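Local coordinates for acinetobacter secreted protease CpaA (Acinetobacter nosocomialis M2, PDB 6O38) that acts as a secreted zinc metalloprotease of Acinetobacter, exported by the type II secretion system and bound by its chaperone CpaB, at the interface of chains A and B. Numbering follows the deposited sequence. Chains: chain A, Acinetobacter secreted protease CpaA; chain B, Type II secretion chaperone CpaB.

Contact 1: the interface of chains A and B. Residues chain A 389-390, 392-393, 396-397; chain B 133, 136, 138, 153, 155.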
ATOM      1  N   LEU A 389     -26.038  -0.539  10.622  1.00 74.91           N
ATOM      2  CA  LEU A 389     -24.716  -0.106  11.056  1.00 72.72           C
ATOM      3  C   LEU A 389     -24.755   0.824  12.259  1.00 73.10           C
ATOM      4  O   LEU A 389     -23.853   0.768  13.103  1.00 72.55           O
ATOM      5  CB  LEU A 389     -23.985   0.591   9.906  1.00 69.86           C
ATOM      6  CG  LEU A 389     -23.732  -0.227   8.638  1.00 69.12           C
ATOM      7  CD1 LEU A 389     -22.943   0.590   7.627  1.00 66.33           C
ATOM      8  CD2 LEU A 389     -23.006  -1.524   8.966  1.00 69.46           C
ATOM      9  N   GLY A 390     -25.770   1.660  12.368  1.00 75.19           N
ATOM     10  CA  GLY A 390     -25.731   2.727  13.345  1.00 75.21           C
ATOM     11  C   GLY A 390     -25.648   4.086  12.670  1.00 73.29           C
ATOM     12  O   GLY A 390     -25.105   4.232  11.565  1.00 71.20           O
ATOM     13  N   SER A 392     -24.017   6.899  13.525  1.00 75.38           N
ATOM     14  CA  SER A 392     -22.651   7.391  13.374  1.00 72.78           C
ATOM     15  C   SER A 392     -21.826   6.488  12.462  1.00 71.17           C
ATOM     16  O   SER A 392     -21.029   6.977  11.652  1.00 68.64           O
ATOM     17  CB  SER A 392     -21.989   7.519  14.746  1.00 73.67           C
ATOM     18  OG  SER A 392     -20.726   8.151  14.642  1.00 71.32           O
ATOM     19  N   ALA A 393     -21.999   5.170  12.588  1.00 71.07           N
ATOM     20  CA  ALA A 393     -21.238   4.227  11.773  1.00 69.84           C
ATOM     21  C   ALA A 393     -21.473   4.441  10.283  1.00 68.12           C
ATOM     22  O   ALA A 393     -20.531   4.366   9.484  1.00 65.99           O
ATOM     23  CB  ALA A 393     -21.585   2.793  12.168  1.00 72.25           C
ATOM     24  N   LEU A 396     -19.497   7.199   9.109  1.00 64.34           N
ATOM     25  CA  LEU A 396     -18.088   6.816   9.122  1.00 63.33           C
ATOM     26  C   LEU A 396     -17.717   6.006   7.886  1.00 62.71           C
ATOM     27  O   LEU A 396     -16.615   6.157   7.344  1.00 61.32           O
ATOM     28  CB  LEU A 396     -17.777   6.021  10.390  1.00 64.58           C
ATOM     29  CG  LEU A 396     -16.300   5.757  10.687  1.00 63.77           C
ATOM     30  CD1 LEU A 396     -15.470   6.994  10.393  1.00 62.01           C
ATOM     31  CD2 LEU A 396     -16.114   5.301  12.126  1.00 65.22           C
ATOM     32  N   ARG A 397     -18.620   5.133   7.433  1.00 62.02           N
ATOM     33  CA  ARG A 397     -18.311   4.266   6.300  1.00 61.66           C
ATOM     34  C   ARG A 397     -18.082   5.074   5.029  1.00 60.14           C
ATOM     35  O   ARG A 397     -17.165   4.780   4.254  1.00 59.17           O
ATOM     36  CB  ARG A 397     -19.440   3.257   6.097  1.00 63.37           C
ATOM     37  CG  ARG A 397     -19.049   2.026   5.298  1.00 63.52           C
ATOM     38  CD  ARG A 397     -20.241   1.100   5.133  1.00 65.36           C
ATOM     39  NE  ARG A 397     -19.852  -0.234   4.687  1.00 65.87           N
ATOM     40  CZ  ARG A 397     -19.855  -0.629   3.419  1.00 65.55           C
ATOM     41  NH1 ARG A 397     -20.221   0.212   2.461  1.00 64.74           N
ATOM     42  NH2 ARG A 397     -19.488  -1.865   3.109  1.00 66.14           N
TER
ATOM     43  N   SER B 133     -15.851   4.266  15.943  1.00 71.84           N
ATOM     44  CA  SER B 133     -16.984   4.906  16.591  1.00 73.41           C
ATOM     45  C   SER B 133     -17.254   4.227  17.927  1.00 75.20           C
ATOM     46  O   SER B 133     -17.182   3.000  18.035  1.00 76.13           O
ATOM     47  CB  SER B 133     -18.234   4.837  15.711  1.00 74.99           C
ATOM     48  OG  SER B 133     -19.401   5.165  16.446  1.00 77.14           O
ATOM     49  N   ASP B 136     -21.784   3.411  18.213  1.00 78.13           N
ATOM     50  CA  ASP B 136     -21.904   2.133  17.525  1.00 77.88           C
ATOM     51  C   ASP B 136     -20.543   1.453  17.558  1.00 76.45           C
ATOM     52  O   ASP B 136     -19.549   2.030  17.105  1.00 74.11           O
ATOM     53  CB  ASP B 136     -22.379   2.325  16.086  1.00 76.99           C
ATOM     54  CG  ASP B 136     -23.358   3.471  15.945  1.00 78.05           C
ATOM     55  OD1 ASP B 136     -24.169   3.677  16.872  1.00 80.18           O
ATOM     56  OD2 ASP B 136     -23.308   4.172  14.913  1.00 77.28           O
ATOM     57  N   TYR B 138     -18.265   0.099  16.059  1.00 73.66           N
ATOM     58  CA  TYR B 138     -17.948  -0.043  14.646  1.00 71.65           C
ATOM     59  C   TYR B 138     -16.565   0.535  14.392  1.00 69.48           C
ATOM     60  O   TYR B 138     -16.279   1.668  14.792  1.00 68.75           O
ATOM     61  CB  TYR B 138     -19.005   0.681  13.804  1.00 71.27           C
ATOM     62  CG  TYR B 138     -18.877   0.519  12.310  1.00 69.59           C
ATOM     63  CD1 TYR B 138     -19.403  -0.592  11.667  1.00 70.11           C
ATOM     64  CD2 TYR B 138     -18.257   1.492  11.538  1.00 67.66           C
ATOM     65  CE1 TYR B 138     -19.301  -0.740  10.298  1.00 68.56           C
ATOM     66  CE2 TYR B 138     -18.150   1.354  10.168  1.00 66.33           C
ATOM     67  CZ  TYR B 138     -18.674   0.236   9.554  1.00 66.64           C
ATOM     68  OH  TYR B 138     -18.569   0.094   8.191  1.00 65.09           O
ATOM     69  N   GLU B 153     -13.650  -4.149   8.303  1.00 65.15           N
ATOM     70  CA  GLU B 153     -14.902  -3.568   8.773  1.00 64.16           C
ATOM     71  C   GLU B 153     -15.414  -4.417   9.928  1.00 63.95           C
ATOM     72  O   GLU B 153     -15.741  -5.593   9.737  1.00 65.89           O
ATOM     73  CB  GLU B 153     -15.932  -3.499   7.645  1.00 67.34           C
ATOM     74  CG  GLU B 153     -17.258  -2.884   8.047  1.00 66.12           C
ATOM     75  CD  GLU B 153     -18.168  -2.640   6.858  1.00 69.60           C
ATOM     76  OE1 GLU B 153     -17.822  -3.084   5.744  1.00 73.79           O
ATOM     77  OE2 GLU B 153     -19.223  -1.998   7.037  1.00 68.11           O
ATOM     78  N   LYS B 155     -17.895  -4.840  13.507  1.00 70.86           N
ATOM     79  CA  LYS B 155     -19.131  -4.441  14.170  1.00 71.81           C
ATOM     80  C   LYS B 155     -19.379  -5.373  15.346  1.00 74.34           C
ATOM     81  O   LYS B 155     -19.530  -6.583  15.155  1.00 75.29           O
ATOM     82  CB  LYS B 155     -20.317  -4.471  13.201  1.00 71.38           C
ATOM     83  CG  LYS B 155     -21.670  -4.255  13.861  1.00 72.45           C
ATOM     84  CD  LYS B 155     -21.909  -2.790  14.190  1.00 72.00           C
ATOM     85  CE  LYS B 155     -23.276  -2.587  14.823  1.00 73.39           C
ATOM     86  NZ  LYS B 155     -23.469  -1.190  15.305  1.00 73.56           N
TER
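A:Ala393 and B:Asp136 meet at the start of helix 391-411 of the protease, where a carboxylate of the chaperone takes a backbone N-H in the first turn, in the manner of a helix cap. The helix belongs to the reprolysin-like zinc metalloprotease part of CpaA. Among the polar contacts, B:Asp136 OD2 accepts a hydrogen bond from the backbone N-H of A:Ala393, 2.8 Å from N to OD2, nearly along its C-O bond. An aspartate suits this place because its short, acidic arm would be favoured by the helix dipole. Beside it, the B:Lys155 ammonium NZ donates to the carbonyl O of A:Leu389 (3.0 Å) from well above the carbonyl plane. This long chain, bent at chi2 (77°), reaches the end of helix 383-389.

The charged pair is A:Arg397 with B:Glu153. At the end of an extended chain, A:Arg397 NE donates a nearly straight hydrogen bond (168° at H) to B:Glu153 OE2 at 3.0 Å, also a salt bridge. OE2 lies in the guanidinium plane, but NE comes on the syn side, 33° out of the carboxylate plane. The B:Tyr138 phenol OH also donates to B:Glu153 OE2 (2.5 Å), from the same face as NE; two donors share one oxygen, which should steady the carboxylate for the arginine.

Apolar packing centres on the B:Tyr138 ring. The methyl CB of A:Ala393 sits over its face, 3.9 Å from the centroid, and alanine is small enough to let ring and helix approach. A:Leu389 CD2 touches ring carbon CE1 of B:Tyr138 at 4.0 Å.

Contact 2: the interface of chains A and B. Residues chain A 490-493, 495; chain B 151, 162, 166-167.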
ATOM      1  N   GLY A 490     -22.513  -6.511  -0.089  1.00 71.93           N
ATOM      2  CA  GLY A 490     -21.364  -7.083  -0.765  1.00 70.63           C
ATOM      3  C   GLY A 490     -20.235  -6.113  -1.049  1.00 67.82           C
ATOM      4  O   GLY A 490     -19.092  -6.532  -1.254  1.00 66.93           O
ATOM      5  N   CYS A 491     -20.535  -4.818  -1.061  1.00 69.47           N
ATOM      6  CA  CYS A 491     -19.553  -3.791  -1.376  1.00 67.50           C
ATOM      7  C   CYS A 491     -18.982  -3.189  -0.099  1.00 66.72           C
ATOM      8  O   CYS A 491     -19.713  -2.943   0.866  1.00 67.67           O
ATOM      9  CB  CYS A 491     -20.174  -2.683  -2.232  1.00 66.99           C
ATOM     10  SG  CYS A 491     -20.051  -2.885  -4.035  1.00 67.04           S
ATOM     11  N   SER A 492     -17.672  -2.958  -0.096  1.00 65.44           N
ATOM     12  CA  SER A 492     -17.004  -2.271   0.997  1.00 64.70           C
ATOM     13  C   SER A 492     -16.828  -0.796   0.641  1.00 63.19           C
ATOM     14  O   SER A 492     -17.250  -0.331  -0.421  1.00 62.84           O
ATOM     15  CB  SER A 492     -15.659  -2.931   1.311  1.00 64.32           C
ATOM     16  OG  SER A 492     -14.668  -2.547   0.374  1.00 62.84           O
ATOM     17  N   PHE A 493     -16.190  -0.048   1.544  1.00 61.05           N
ATOM     18  CA  PHE A 493     -15.987   1.377   1.309  1.00 59.58           C
ATOM     19  C   PHE A 493     -14.974   1.659   0.207  1.00 58.41           C
ATOM     20  O   PHE A 493     -14.839   2.818  -0.201  1.00 57.72           O
ATOM     21  CB  PHE A 493     -15.557   2.075   2.603  1.00 59.23           C
ATOM     22  CG  PHE A 493     -14.245   1.592   3.154  1.00 58.89           C
ATOM     23  CD1 PHE A 493     -14.202   0.528   4.041  1.00 59.93           C
ATOM     24  CD2 PHE A 493     -13.057   2.207   2.795  1.00 57.76           C
ATOM     25  CE1 PHE A 493     -12.999   0.084   4.553  1.00 59.73           C
ATOM     26  CE2 PHE A 493     -11.850   1.765   3.302  1.00 57.63           C
ATOM     27  CZ  PHE A 493     -11.821   0.705   4.184  1.00 58.51           C
ATOM     28  N   ALA A 495     -15.440   0.732  -2.735  1.00 55.31           N
ATOM     29  CA  ALA A 495     -16.233   0.804  -3.955  1.00 55.82           C
ATOM     30  C   ALA A 495     -16.453   2.231  -4.436  1.00 55.32           C
ATOM     31  O   ALA A 495     -16.733   2.431  -5.624  1.00 55.66           O
ATOM     32  CB  ALA A 495     -17.586   0.124  -3.743  1.00 57.21           C
TER
ATOM     33  N   SER B 151      -8.590  -3.821   3.936  1.00 63.31           N
ATOM     34  CA  SER B 151      -9.619  -3.104   4.670  1.00 62.41           C
ATOM     35  C   SER B 151     -10.288  -4.041   5.667  1.00 62.17           C
ATOM     36  O   SER B 151     -10.521  -5.216   5.368  1.00 63.75           O
ATOM     37  CB  SER B 151     -10.668  -2.526   3.717  1.00 63.42           C
ATOM     38  OG  SER B 151     -11.301  -3.554   2.973  1.00 66.16           O
ATOM     39  N   GLN B 162     -10.359  -8.088   4.059  1.00 67.20           N
ATOM     40  CA  GLN B 162     -10.339  -8.544   2.680  1.00 69.31           C
ATOM     41  C   GLN B 162      -9.420  -7.643   1.872  1.00 68.64           C
ATOM     42  O   GLN B 162      -9.150  -6.499   2.248  1.00 67.07           O
ATOM     43  CB  GLN B 162     -11.746  -8.539   2.069  1.00 71.31           C
ATOM     44  CG  GLN B 162     -12.396  -7.161   2.066  1.00 71.05           C
ATOM     45  CD  GLN B 162     -13.819  -7.179   1.543  1.00 73.58           C
ATOM     46  OE1 GLN B 162     -14.520  -8.185   1.650  1.00 75.23           O
ATOM     47  NE2 GLN B 162     -14.253  -6.061   0.974  1.00 73.89           N
ATOM     48  N   GLU B 166     -11.982  -7.310  -3.540  1.00 78.17           N
ATOM     49  CA  GLU B 166     -13.277  -7.829  -3.122  1.00 81.27           C
ATOM     50  C   GLU B 166     -14.271  -6.728  -2.784  1.00 77.84           C
ATOM     51  O   GLU B 166     -15.459  -7.023  -2.610  1.00 80.47           O
ATOM     52  CB  GLU B 166     -13.103  -8.746  -1.909  1.00 85.16           C
ATOM     53  CG  GLU B 166     -12.252  -9.979  -2.167  1.00 90.15           C
ATOM     54  CD  GLU B 166     -12.898 -10.950  -3.135  1.00 95.49           C
ATOM     55  OE1 GLU B 166     -14.135 -10.894  -3.303  1.00 96.23           O
ATOM     56  OE2 GLU B 166     -12.169 -11.770  -3.730  1.00 99.42           O
ATOM     57  N   GLY B 167     -13.819  -5.476  -2.684  1.00 72.72           N
ATOM     58  CA  GLY B 167     -14.673  -4.409  -2.198  1.00 70.25           C
ATOM     59  C   GLY B 167     -15.743  -3.959  -3.170  1.00 70.05           C
ATOM     60  O   GLY B 167     -16.695  -3.292  -2.753  1.00 69.66           O
TER
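A:Ser492 joins B:Gly167 through the backbone: its N donates to the glycine carbonyl O at 2.9 Å, in the carbonyl plane and on a lone pair, with 152° at the hydrogen. The bond links a loop of the metalloprotease to the end of the chaperone's 3-10 helix 164-167. Main-chain groups alone make it, so it depends on the path of the two chains more than on side-chain identity. Glycine suits the chaperone side because, without a side chain, it can lie close to the serine: B:Gly167 CA lies 3.9 Å from A:Ser492 CB.

The serine OG occupies the crowded position between backbone N and carbonyl carbon (chi1 78°), which turns the hydroxyl towards the chaperone. Near it comes the B:Gln162 amide NE2, carried on a chain extended beyond CG; it stands 3.4 Å from A:Ser492 CB, a packing contact. A small residue fits between the glutamine and the glycine.

B:Ser151, on strand 148-155, gives its methylene to the protease: CB lies 3.5 Å from CZ, the far tip of the A:Phe493 ring. The slender serine lets this large aromatic end-group come up against the strand.

A:Ser492 follows A:Cys491, which is held by its disulfide to A:Cys470, and the chain then passes through 3-10 helix 493-495 into helix 496-504, which carries the zinc-binding A:His498 and A:His502 of the HEXXHXXGXXH motif.

The C-alpha centres of contact 1 and contact 2 lie about 15 Å apart on the same protease-chaperone interface. Chaperone strand 148-155 serves both, with B:Glu153 and B:Lys155 in contact 1 and B:Ser151 in contact 2. On the protease side the segments are distant in sequence: one lies at the junction of helices 383-389 and 391-411, the other just ahead of the zinc-binding helix 496-504. CpaB thus touches two separate parts of the metalloprotease fold, contact 1 through charged and aromatic side chains and contact 2 mainly through backbone and small residues. Such two-point docking could set the chaperone's orientation on its substrate before secretion.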